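Local coordinates for CymD (Pseudomonas putida, PDB 6Z34), which forms an outer-membrane channel of the FadL family that probably lets monoaromatic hydrocarbons such as toluene into the cell by lateral diffusion, at residues Y145-N148 against S152-A155; T173-L178 against S187-L192; G201-D206 against G269-H274; G225-Y228 against T234-G237. All coordinates share one frame; numbering follows the deposited sequence.

Contact 1: Y145-N148 against S152-A155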
loop_
_atom_site.group_PDB
_atom_site.type_symbol
_atom_site.label_atom_id
_atom_site.label_comp_id
_atom_site.label_asym_id
_atom_site.label_seq_id
_atom_site.Cartn_x
_atom_site.Cartn_y
_atom_site.Cartn_z
ATOM N N TYR A 145 0.996 7.765 -23.526
ATOM C CA TYR A 145 0.945 8.217 -24.907
ATOM C C TYR A 145 -0.204 9.196 -25.063
ATOM O O TYR A 145 -1.313 8.930 -24.582
ATOM C CB TYR A 145 0.781 7.028 -25.866
ATOM C CG TYR A 145 0.718 7.411 -27.334
ATOM C CD1 TYR A 145 1.860 7.833 -28.018
ATOM C CD2 TYR A 145 -0.484 7.346 -28.043
ATOM C CE1 TYR A 145 1.803 8.175 -29.367
ATOM C CE2 TYR A 145 -0.556 7.692 -29.396
ATOM C CZ TYR A 145 0.592 8.114 -30.049
ATOM O OH TYR A 145 0.548 8.452 -31.388
ATOM N N GLN A 146 0.078 10.327 -25.722
ATOM C CA GLN A 146 -0.952 11.292 -26.111
ATOM C C GLN A 146 -1.539 10.834 -27.433
ATOM O O GLN A 146 -0.915 10.991 -28.486
ATOM C CB GLN A 146 -0.382 12.696 -26.260
ATOM C CG GLN A 146 -0.227 13.476 -24.978
ATOM C CD GLN A 146 0.498 14.785 -25.207
ATOM O OE1 GLN A 146 1.352 14.879 -26.085
ATOM N NE2 GLN A 146 0.157 15.804 -24.427
ATOM N N VAL A 147 -2.739 10.258 -27.384
ATOM C CA VAL A 147 -3.416 9.881 -28.618
ATOM C C VAL A 147 -3.721 11.121 -29.450
ATOM O O VAL A 147 -3.454 11.161 -30.659
ATOM C CB VAL A 147 -4.686 9.081 -28.306
ATOM C CG1 VAL A 147 -5.446 8.827 -29.585
ATOM C CG2 VAL A 147 -4.322 7.751 -27.562
ATOM N N ASN A 148 -4.236 12.162 -28.812
ATOM C CA ASN A 148 -4.465 13.434 -29.481
ATOM C C ASN A 148 -4.435 14.517 -28.412
ATOM O O ASN A 148 -4.011 14.265 -27.277
ATOM C CB ASN A 148 -5.797 13.422 -30.248
ATOM C CG ASN A 148 -6.962 13.036 -29.360
ATOM O OD1 ASN A 148 -7.206 13.669 -28.334
ATOM N ND2 ASN A 148 -7.669 11.975 -29.735
ATOM N N SER A 152 -5.326 10.958 -23.496
ATOM C CA SER A 152 -4.067 10.351 -23.083
ATOM C C SER A 152 -4.354 8.980 -22.489
ATOM O O SER A 152 -5.301 8.824 -21.706
ATOM C CB SER A 152 -3.345 11.201 -22.041
ATOM O OG SER A 152 -2.532 12.177 -22.661
ATOM N N VAL A 153 -3.537 7.994 -22.852
ATOM C CA VAL A 153 -3.604 6.659 -22.280
ATOM C C VAL A 153 -2.267 6.315 -21.625
ATOM O O VAL A 153 -1.213 6.849 -21.984
ATOM C CB VAL A 153 -3.962 5.601 -23.335
ATOM C CG1 VAL A 153 -5.365 5.848 -23.911
ATOM C CG2 VAL A 153 -2.892 5.562 -24.423
ATOM N N GLY A 154 -2.320 5.387 -20.662
ATOM C CA GLY A 154 -1.131 4.978 -19.936
ATOM C C GLY A 154 -1.327 3.665 -19.207
ATOM O O GLY A 154 -2.445 3.288 -18.824
ATOM N N ALA A 155 -0.206 2.982 -18.986
ATOM C CA ALA A 155 -0.230 1.688 -18.336
ATOM C C ALA A 155 1.067 1.507 -17.574
ATOM O O ALA A 155 2.078 2.163 -17.873
ATOM C CB ALA A 155 -0.409 0.540 -19.332
#
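Val153 lays its CG2 methyl obliquely across CG2 of Val147, 4.1 Å away, and the same methyl comes within 4.2 Å of Tyr145 CB. It gets there because CG2 occupies the slot between the backbone N and the carbonyl carbon, CG1 being turned anti to that carbon (chi1 -63°). The Tyr145 ring leads away from this patch, toward Tyr94. In the backbone, Tyr145 and Val153 form a hydrogen-bonded antiparallel pair: Tyr145 N gives to Val153 O at 2.8 Å, and Val153 N returns the bond to Tyr145 O at 3.0 Å. The next pair, Gln146 with Ser152, is non-hydrogen-bonded and turns its side chains to the other face, where Gln146 CG rests 3.5 Å from Ser152 OG. That buried hydroxyl is satisfied by Thr38 OG1. This is the closing end of a beta hairpin, and it illustrates how a short turn joins barrel strands. The end of strand 131-146 and the residue after it are held by Arg93, whose guanidinium bonds the carbonyls of Gln146 and Val147, while strand 151-171 passes its backbone bonds on to strand 198-229.

Contact 2: T173-L178 against S187-L192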
loop_
_atom_site.group_PDB
_atom_site.type_symbol
_atom_site.label_atom_id
_atom_site.label_comp_id
_atom_site.label_asym_id
_atom_site.label_seq_id
_atom_site.Cartn_x
_atom_site.Cartn_y
_atom_site.Cartn_z
ATOM N N THR A 173 -8.266 -23.068 23.649
ATOM C CA THR A 173 -9.643 -23.054 23.168
ATOM C C THR A 173 -9.701 -22.765 21.672
ATOM O O THR A 173 -10.411 -23.457 20.933
ATOM C CB THR A 173 -10.463 -22.039 23.965
ATOM O OG1 THR A 173 -10.677 -22.552 25.289
ATOM C CG2 THR A 173 -11.806 -21.786 23.296
ATOM N N GLN A 174 -8.928 -21.776 21.204
ATOM C CA GLN A 174 -8.966 -21.402 19.790
ATOM C C GLN A 174 -8.519 -22.555 18.900
ATOM O O GLN A 174 -9.144 -22.833 17.871
ATOM C CB GLN A 174 -8.098 -20.172 19.549
ATOM C CG GLN A 174 -8.732 -18.858 19.971
ATOM C CD GLN A 174 -7.710 -17.858 20.508
ATOM O OE1 GLN A 174 -6.636 -17.678 19.937
ATOM N NE2 GLN A 174 -8.042 -17.216 21.623
ATOM N N ILE A 175 -7.451 -23.251 19.296
ATOM C CA ILE A 175 -7.041 -24.463 18.589
ATOM C C ILE A 175 -8.201 -25.457 18.511
ATOM O O ILE A 175 -8.499 -26.005 17.442
ATOM C CB ILE A 175 -5.801 -25.080 19.264
ATOM C CG1 ILE A 175 -4.579 -24.168 19.050
ATOM C CG2 ILE A 175 -5.550 -26.487 18.731
ATOM C CD1 ILE A 175 -3.411 -24.368 20.039
ATOM N N GLY A 176 -8.890 -25.679 19.634
ATOM C CA GLY A 176 -10.039 -26.567 19.672
ATOM C C GLY A 176 -11.188 -26.184 18.754
ATOM O O GLY A 176 -11.640 -27.004 17.949
ATOM N N THR A 177 -11.679 -24.944 18.874
ATOM C CA THR A 177 -12.721 -24.452 17.972
ATOM C C THR A 177 -12.314 -24.627 16.518
ATOM O O THR A 177 -13.155 -24.896 15.655
ATOM C CB THR A 177 -13.015 -22.976 18.272
ATOM O OG1 THR A 177 -13.880 -22.880 19.411
ATOM C CG2 THR A 177 -13.675 -22.288 17.083
ATOM N N LEU A 178 -11.025 -24.524 16.244
ATOM C CA LEU A 178 -10.476 -24.616 14.905
ATOM C C LEU A 178 -10.093 -26.047 14.522
ATOM O O LEU A 178 -10.014 -26.351 13.325
ATOM C CB LEU A 178 -9.282 -23.658 14.848
ATOM C CG LEU A 178 -8.484 -22.946 13.764
ATOM C CD1 LEU A 178 -9.222 -21.833 13.018
ATOM C CD2 LEU A 178 -7.310 -22.355 14.550
ATOM N N SER A 187 0.525 -33.307 11.521
ATOM C CA SER A 187 1.004 -34.251 12.524
ATOM C C SER A 187 1.529 -33.575 13.780
ATOM O O SER A 187 1.746 -34.261 14.783
ATOM C CB SER A 187 2.098 -35.131 11.923
ATOM O OG SER A 187 3.009 -34.360 11.151
ATOM N N LEU A 188 1.750 -32.260 13.748
ATOM C CA LEU A 188 2.190 -31.527 14.928
ATOM C C LEU A 188 1.067 -31.316 15.939
ATOM O O LEU A 188 1.350 -30.998 17.098
ATOM C CB LEU A 188 2.784 -30.179 14.503
ATOM C CG LEU A 188 4.040 -29.714 15.245
ATOM C CD1 LEU A 188 5.091 -30.821 15.298
ATOM C CD2 LEU A 188 4.626 -28.439 14.614
ATOM N N MET A 189 -0.193 -31.498 15.525
ATOM C CA MET A 189 -1.327 -31.289 16.430
ATOM C C MET A 189 -1.322 -32.234 17.628
ATOM O O MET A 189 -1.361 -31.747 18.774
ATOM C CB MET A 189 -2.628 -31.390 15.629
ATOM C CG MET A 189 -3.204 -30.066 15.217
ATOM S SD MET A 189 -4.080 -29.304 16.584
ATOM C CE MET A 189 -5.138 -30.654 17.063
ATOM N N PRO A 190 -1.283 -33.564 17.463
ATOM C CA PRO A 190 -1.387 -34.430 18.655
ATOM C C PRO A 190 -0.196 -34.315 19.592
ATOM O O PRO A 190 -0.375 -34.352 20.817
ATOM C CB PRO A 190 -1.511 -35.839 18.055
ATOM C CG PRO A 190 -0.840 -35.736 16.728
ATOM C CD PRO A 190 -1.158 -34.360 16.225
ATOM N N ALA A 191 1.018 -34.176 19.050
ATOM C CA ALA A 191 2.190 -33.989 19.899
ATOM C C ALA A 191 2.105 -32.689 20.687
ATOM O O ALA A 191 2.617 -32.607 21.811
ATOM C CB ALA A 191 3.462 -34.021 19.052
ATOM N N LEU A 192 1.442 -31.674 20.128
ATOM C CA LEU A 192 1.309 -30.401 20.824
ATOM C C LEU A 192 0.221 -30.447 21.893
ATOM O O LEU A 192 0.430 -29.978 23.019
ATOM C CB LEU A 192 1.040 -29.290 19.815
ATOM C CG LEU A 192 0.966 -27.892 20.405
ATOM C CD1 LEU A 192 2.050 -26.999 19.809
ATOM C CD2 LEU A 192 -0.406 -27.348 20.110
#
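Ile175 and Met189 supply the closer of two apolar touches between segments 173-178 and 187-192. CG2 of Ile175 rests 3.8 Å from the sulfur SD of Met189, the two side chains sliding past each other in opposite directions. The methionine starts out aimed past the other helix; the bend at chi2 (-79°) brings its sulfur across to Ile175, and chi3 only sets the terminal CE. The second touch uses the other branch of the isoleucine: its CD1 meets CD2 of Leu192 at 4.2 Å, so one residue straddles positions three apart on the facing helix.

Polar interactions play no part between the segments. Backbone bonds such as Thr177 N to Thr173 O and Leu192 N to Leu188 O stay within each segment; Leu178 and Leu188 also bond outward, to Val184 and Thr324. These segments meet through side chains alone, with CA atoms of Ile175 and Met189 9.2 Å apart. Val184 and Ile325 also lie against Met189.

Short helices resting against one another in a long excursion between strands, at the end of the barrel away from the tight hairpin turns, are consistent with the elaborate extracellular loops of FadL channels.

Contact 3: G201-D206 against G269-H274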
loop_
_atom_site.group_PDB
_atom_site.type_symbol
_atom_site.label_atom_id
_atom_site.label_comp_id
_atom_site.label_asym_id
_atom_site.label_seq_id
_atom_site.Cartn_x
_atom_site.Cartn_y
_atom_site.Cartn_z
ATOM N N GLY A 201 -0.107 -21.708 21.667
ATOM C CA GLY A 201 0.916 -21.807 20.646
ATOM C C GLY A 201 1.189 -20.421 20.084
ATOM O O GLY A 201 0.268 -19.635 19.875
ATOM N N TYR A 202 2.467 -20.129 19.862
ATOM C CA TYR A 202 2.885 -18.841 19.322
ATOM C C TYR A 202 3.649 -19.065 18.025
ATOM O O TYR A 202 4.742 -19.639 18.035
ATOM C CB TYR A 202 3.735 -18.068 20.326
ATOM C CG TYR A 202 3.916 -16.635 19.912
ATOM C CD1 TYR A 202 2.824 -15.778 19.834
ATOM C CD2 TYR A 202 5.168 -16.145 19.560
ATOM C CE1 TYR A 202 2.976 -14.464 19.438
ATOM C CE2 TYR A 202 5.333 -14.827 19.156
ATOM C CZ TYR A 202 4.234 -13.992 19.097
ATOM O OH TYR A 202 4.380 -12.683 18.704
ATOM N N LEU A 203 3.075 -18.609 16.916
ATOM C CA LEU A 203 3.768 -18.595 15.632
ATOM C C LEU A 203 4.466 -17.256 15.457
ATOM O O LEU A 203 3.813 -16.213 15.431
ATOM C CB LEU A 203 2.801 -18.841 14.480
ATOM C CG LEU A 203 3.505 -19.040 13.145
ATOM C CD1 LEU A 203 4.197 -20.382 13.148
ATOM C CD2 LEU A 203 2.497 -18.932 11.986
ATOM N N SER A 204 5.788 -17.291 15.350
ATOM C CA SER A 204 6.630 -16.109 15.253
ATOM C C SER A 204 7.406 -16.187 13.948
ATOM O O SER A 204 8.017 -17.219 13.654
ATOM C CB SER A 204 7.591 -16.021 16.448
ATOM O OG SER A 204 8.468 -14.918 16.315
ATOM N N ALA A 205 7.372 -15.107 13.153
ATOM C CA ALA A 205 8.038 -15.167 11.848
ATOM C C ALA A 205 8.493 -13.746 11.518
ATOM O O ALA A 205 7.843 -13.001 10.777
ATOM C CB ALA A 205 7.126 -15.751 10.771
ATOM N N ASP A 206 9.647 -13.381 12.072
ATOM C CA ASP A 206 10.090 -11.995 12.136
ATOM C C ASP A 206 11.591 -11.918 11.879
ATOM O O ASP A 206 12.376 -12.517 12.628
ATOM C CB ASP A 206 9.746 -11.405 13.505
ATOM C CG ASP A 206 9.540 -9.908 13.467
ATOM O OD1 ASP A 206 9.989 -9.263 12.503
ATOM O OD2 ASP A 206 8.931 -9.376 14.415
ATOM N N GLY A 269 11.383 -24.042 11.844
ATOM C CA GLY A 269 11.070 -24.669 10.579
ATOM C C GLY A 269 10.683 -23.647 9.533
ATOM O O GLY A 269 10.877 -22.440 9.700
ATOM N N GLU A 270 10.136 -24.171 8.444
ATOM C CA GLU A 270 9.738 -23.373 7.299
ATOM C C GLU A 270 8.271 -22.980 7.416
ATOM O O GLU A 270 7.438 -23.734 7.925
ATOM C CB GLU A 270 9.989 -24.145 6.000
ATOM C CG GLU A 270 8.924 -25.194 5.661
ATOM C CD GLU A 270 8.679 -25.339 4.159
ATOM O OE1 GLU A 270 9.583 -25.839 3.453
ATOM O OE2 GLU A 270 7.579 -24.962 3.692
ATOM N N LEU A 271 7.965 -21.777 6.950
ATOM C CA LEU A 271 6.603 -21.266 6.902
ATOM C C LEU A 271 6.265 -20.862 5.475
ATOM O O LEU A 271 7.097 -20.283 4.765
ATOM C CB LEU A 271 6.414 -20.062 7.834
ATOM C CG LEU A 271 4.981 -19.545 7.946
ATOM C CD1 LEU A 271 4.123 -20.524 8.752
ATOM C CD2 LEU A 271 4.941 -18.149 8.563
ATOM N N LYS A 272 5.037 -21.158 5.066
ATOM C CA LYS A 272 4.541 -20.783 3.755
ATOM C C LYS A 272 3.168 -20.149 3.922
ATOM O O LYS A 272 2.291 -20.728 4.568
ATOM C CB LYS A 272 4.481 -22.008 2.836
ATOM C CG LYS A 272 3.702 -21.791 1.566
ATOM C CD LYS A 272 3.144 -23.100 1.031
ATOM C CE LYS A 272 2.153 -22.857 -0.089
ATOM N NZ LYS A 272 0.786 -22.669 0.450
ATOM N N LEU A 273 2.993 -18.941 3.386
ATOM C CA LEU A 273 1.664 -18.358 3.244
ATOM C C LEU A 273 1.204 -18.581 1.811
ATOM O O LEU A 273 2.013 -18.545 0.879
ATOM C CB LEU A 273 1.642 -16.867 3.568
ATOM C CG LEU A 273 1.882 -16.516 5.028
ATOM C CD1 LEU A 273 1.260 -15.176 5.334
ATOM C CD2 LEU A 273 1.339 -17.609 5.943
ATOM N N HIS A 274 -0.092 -18.820 1.629
ATOM C CA HIS A 274 -0.518 -19.323 0.332
ATOM C C HIS A 274 -1.137 -18.248 -0.556
ATOM O O HIS A 274 -0.460 -17.676 -1.420
ATOM C CB HIS A 274 -1.503 -20.474 0.515
ATOM C CG HIS A 274 -1.726 -21.278 -0.728
ATOM N ND1 HIS A 274 -2.161 -22.586 -0.700
ATOM C CD2 HIS A 274 -1.570 -20.963 -2.036
ATOM C CE1 HIS A 274 -2.266 -23.040 -1.937
ATOM N NE2 HIS A 274 -1.920 -22.072 -2.766
#
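Leu203 and Leu271 each swing CG to the side away from the backbone N (chi1 -171° and -174°), and with matching chi2 values their branches reach toward each other tip to tip. Strands 198-229 and 234-259 belong to the FadL-type antiparallel beta barrel; strand 265-273 is part of a small side sheet with strand 313-318 and also pairs with strand 234-259. Here 198-229 and 265-273 face each other through side chains, without a hydrogen bond between the two segments. Their CA atoms come no nearer than 8.0 Å, the separation of Ala205 and Leu271.

Leu271 does the bridging, one methyl to each partner, and all three side chains are buried. Alternation along the strand explains the choice: Leu203 and Ala205 point toward the other segment, whereas Ser204 between them points away. Ala253 of strand 234-259 completes the patch, touching both Ala205 and Leu271, while Val314 and Phe316 of strand 313-318 also pack on Leu271 and Leu166 packs on Leu203. As a worked case, it shows unbonded strands brought into contact through one forked residue. The fork itself is plain in the distances: Leu271 CD1 lies 4.0 Å from Leu203 CD2, and Leu271 CD2 lies 3.9 Å from Ala205 CB.

Contact 4: G225-Y228 against T234-G237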
loop_
_atom_site.group_PDB
_atom_site.type_symbol
_atom_site.label_atom_id
_atom_site.label_comp_id
_atom_site.label_asym_id
_atom_site.label_seq_id
_atom_site.Cartn_x
_atom_site.Cartn_y
_atom_site.Cartn_z
ATOM N N GLY A 225 -4.993 3.108 -17.447
ATOM C CA GLY A 225 -5.790 4.296 -17.231
ATOM C C GLY A 225 -5.814 5.197 -18.450
ATOM O O GLY A 225 -5.110 4.966 -19.429
ATOM N N LEU A 226 -6.649 6.232 -18.371
ATOM C CA LEU A 226 -6.710 7.252 -19.413
ATOM C C LEU A 226 -7.088 8.590 -18.790
ATOM O O LEU A 226 -7.586 8.650 -17.665
ATOM C CB LEU A 226 -7.691 6.888 -20.535
ATOM C CG LEU A 226 -9.186 6.804 -20.193
ATOM C CD1 LEU A 226 -9.892 8.136 -20.361
ATOM C CD2 LEU A 226 -9.877 5.753 -21.038
ATOM N N THR A 227 -6.795 9.674 -19.517
ATOM C CA THR A 227 -7.323 10.987 -19.175
ATOM C C THR A 227 -7.939 11.599 -20.419
ATOM O O THR A 227 -7.529 11.304 -21.545
ATOM C CB THR A 227 -6.267 11.938 -18.601
ATOM O OG1 THR A 227 -5.315 12.270 -19.609
ATOM C CG2 THR A 227 -5.546 11.301 -17.454
ATOM N N TYR A 228 -8.944 12.433 -20.205
ATOM C CA TYR A 228 -9.660 13.069 -21.306
ATOM C C TYR A 228 -9.939 14.512 -20.934
ATOM O O TYR A 228 -10.607 14.774 -19.925
ATOM C CB TYR A 228 -10.963 12.346 -21.638
ATOM C CG TYR A 228 -11.564 12.801 -22.957
ATOM C CD1 TYR A 228 -11.046 12.351 -24.167
ATOM C CD2 TYR A 228 -12.633 13.684 -22.990
ATOM C CE1 TYR A 228 -11.578 12.753 -25.368
ATOM C CE2 TYR A 228 -13.181 14.108 -24.200
ATOM C CZ TYR A 228 -12.646 13.637 -25.387
ATOM O OH TYR A 228 -13.175 14.038 -26.596
ATOM N N THR A 234 -11.409 21.462 -17.638
ATOM C CA THR A 234 -11.843 20.284 -16.909
ATOM C C THR A 234 -11.318 19.042 -17.604
ATOM O O THR A 234 -11.652 18.789 -18.766
ATOM C CB THR A 234 -13.366 20.229 -16.795
ATOM O OG1 THR A 234 -13.798 21.197 -15.829
ATOM C CG2 THR A 234 -13.804 18.843 -16.339
ATOM N N ARG A 235 -10.489 18.285 -16.894
ATOM C CA ARG A 235 -9.956 17.019 -17.364
ATOM C C ARG A 235 -10.572 15.913 -16.527
ATOM O O ARG A 235 -10.795 16.085 -15.323
ATOM C CB ARG A 235 -8.419 17.002 -17.255
ATOM C CG ARG A 235 -7.725 15.743 -17.779
ATOM C CD ARG A 235 -6.206 15.847 -17.621
ATOM N NE ARG A 235 -5.706 17.185 -17.928
ATOM C CZ ARG A 235 -5.194 18.025 -17.030
ATOM N NH1 ARG A 235 -5.112 17.669 -15.751
ATOM N NH2 ARG A 235 -4.770 19.224 -17.411
ATOM N N VAL A 236 -10.884 14.793 -17.165
ATOM C CA VAL A 236 -11.416 13.647 -16.445
ATOM C C VAL A 236 -10.448 12.480 -16.636
ATOM O O VAL A 236 -9.782 12.366 -17.673
ATOM C CB VAL A 236 -12.859 13.318 -16.907
ATOM C CG1 VAL A 236 -12.902 12.965 -18.368
ATOM C CG2 VAL A 236 -13.439 12.194 -16.089
ATOM N N GLY A 237 -10.328 11.649 -15.605
ATOM C CA GLY A 237 -9.375 10.550 -15.614
ATOM C C GLY A 237 -9.965 9.301 -14.989
ATOM O O GLY A 237 -10.769 9.362 -14.051
#
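Arg235 lies alongside Thr227, both side chains pointing the same way, and can be followed outward atom by atom. CB passes 4.1 Å from Tyr228 O, and CG, set anti to the backbone N (chi1 -177°), comes to 3.7 Å of that same carbonyl oxygen. CD then reaches CB of Thr227 at 4.0 Å. Here the chain bends (chi3 -40°), and the polar tip leaves the two segments: NE makes a weak hydrogen bond to Gln229 OE1, NH1 bonds to Ala22 O, and NH2 forms a long, weak ion pair with Glu289. With an alanine here, Ala22 O would probably be left without its guanidinium donor and a gap would open beside Thr227 CB.

The strands themselves run antiparallel, their axes at 164°. Tyr228 and Val236 form the hydrogen-bonded pair, Tyr228 N to Val236 O at 2.7 Å and Val236 N to Tyr228 O at 2.8 Å. On their face of the hairpin Tyr228 CB packs on Val236 CG1 at 3.9 Å. Thr227 and Gly237 make the adjoining non-hydrogen-bonded pair. The chemistry is thus divided: backbone bonds fix the register, aliphatic carbons pack on each face of the pair, Arg235 on Thr227 and Val236 on Tyr228, and the arginine's polar end bonds Ala22 O, in the N-terminal region, and reaches only weakly to Glu289 of strand 281-289.

Contacts 1 and 4 lie side by side, centres about 10 Å apart, at the hairpin ends of successive strand pairs, and join directly where strands 151-171 and 198-229 are neighbours: Ser152 O and Thr227 N are 2.8 Å apart, a probable hydrogen bond. Contacts 2 and 3 sit on the opposite side of the chain's centre, their own centres about 16 Å apart; the centres of contacts 1 and 2 are about 56 Å apart. Along the chain contact 1 closes first, then contact 2, and contact 4 falls between the two segments of contact 3. Strand 198-229 runs from contact 3 to contact 4, so single long strands link the tight turns to the loop-bearing, probably extracellular, end of the barrel.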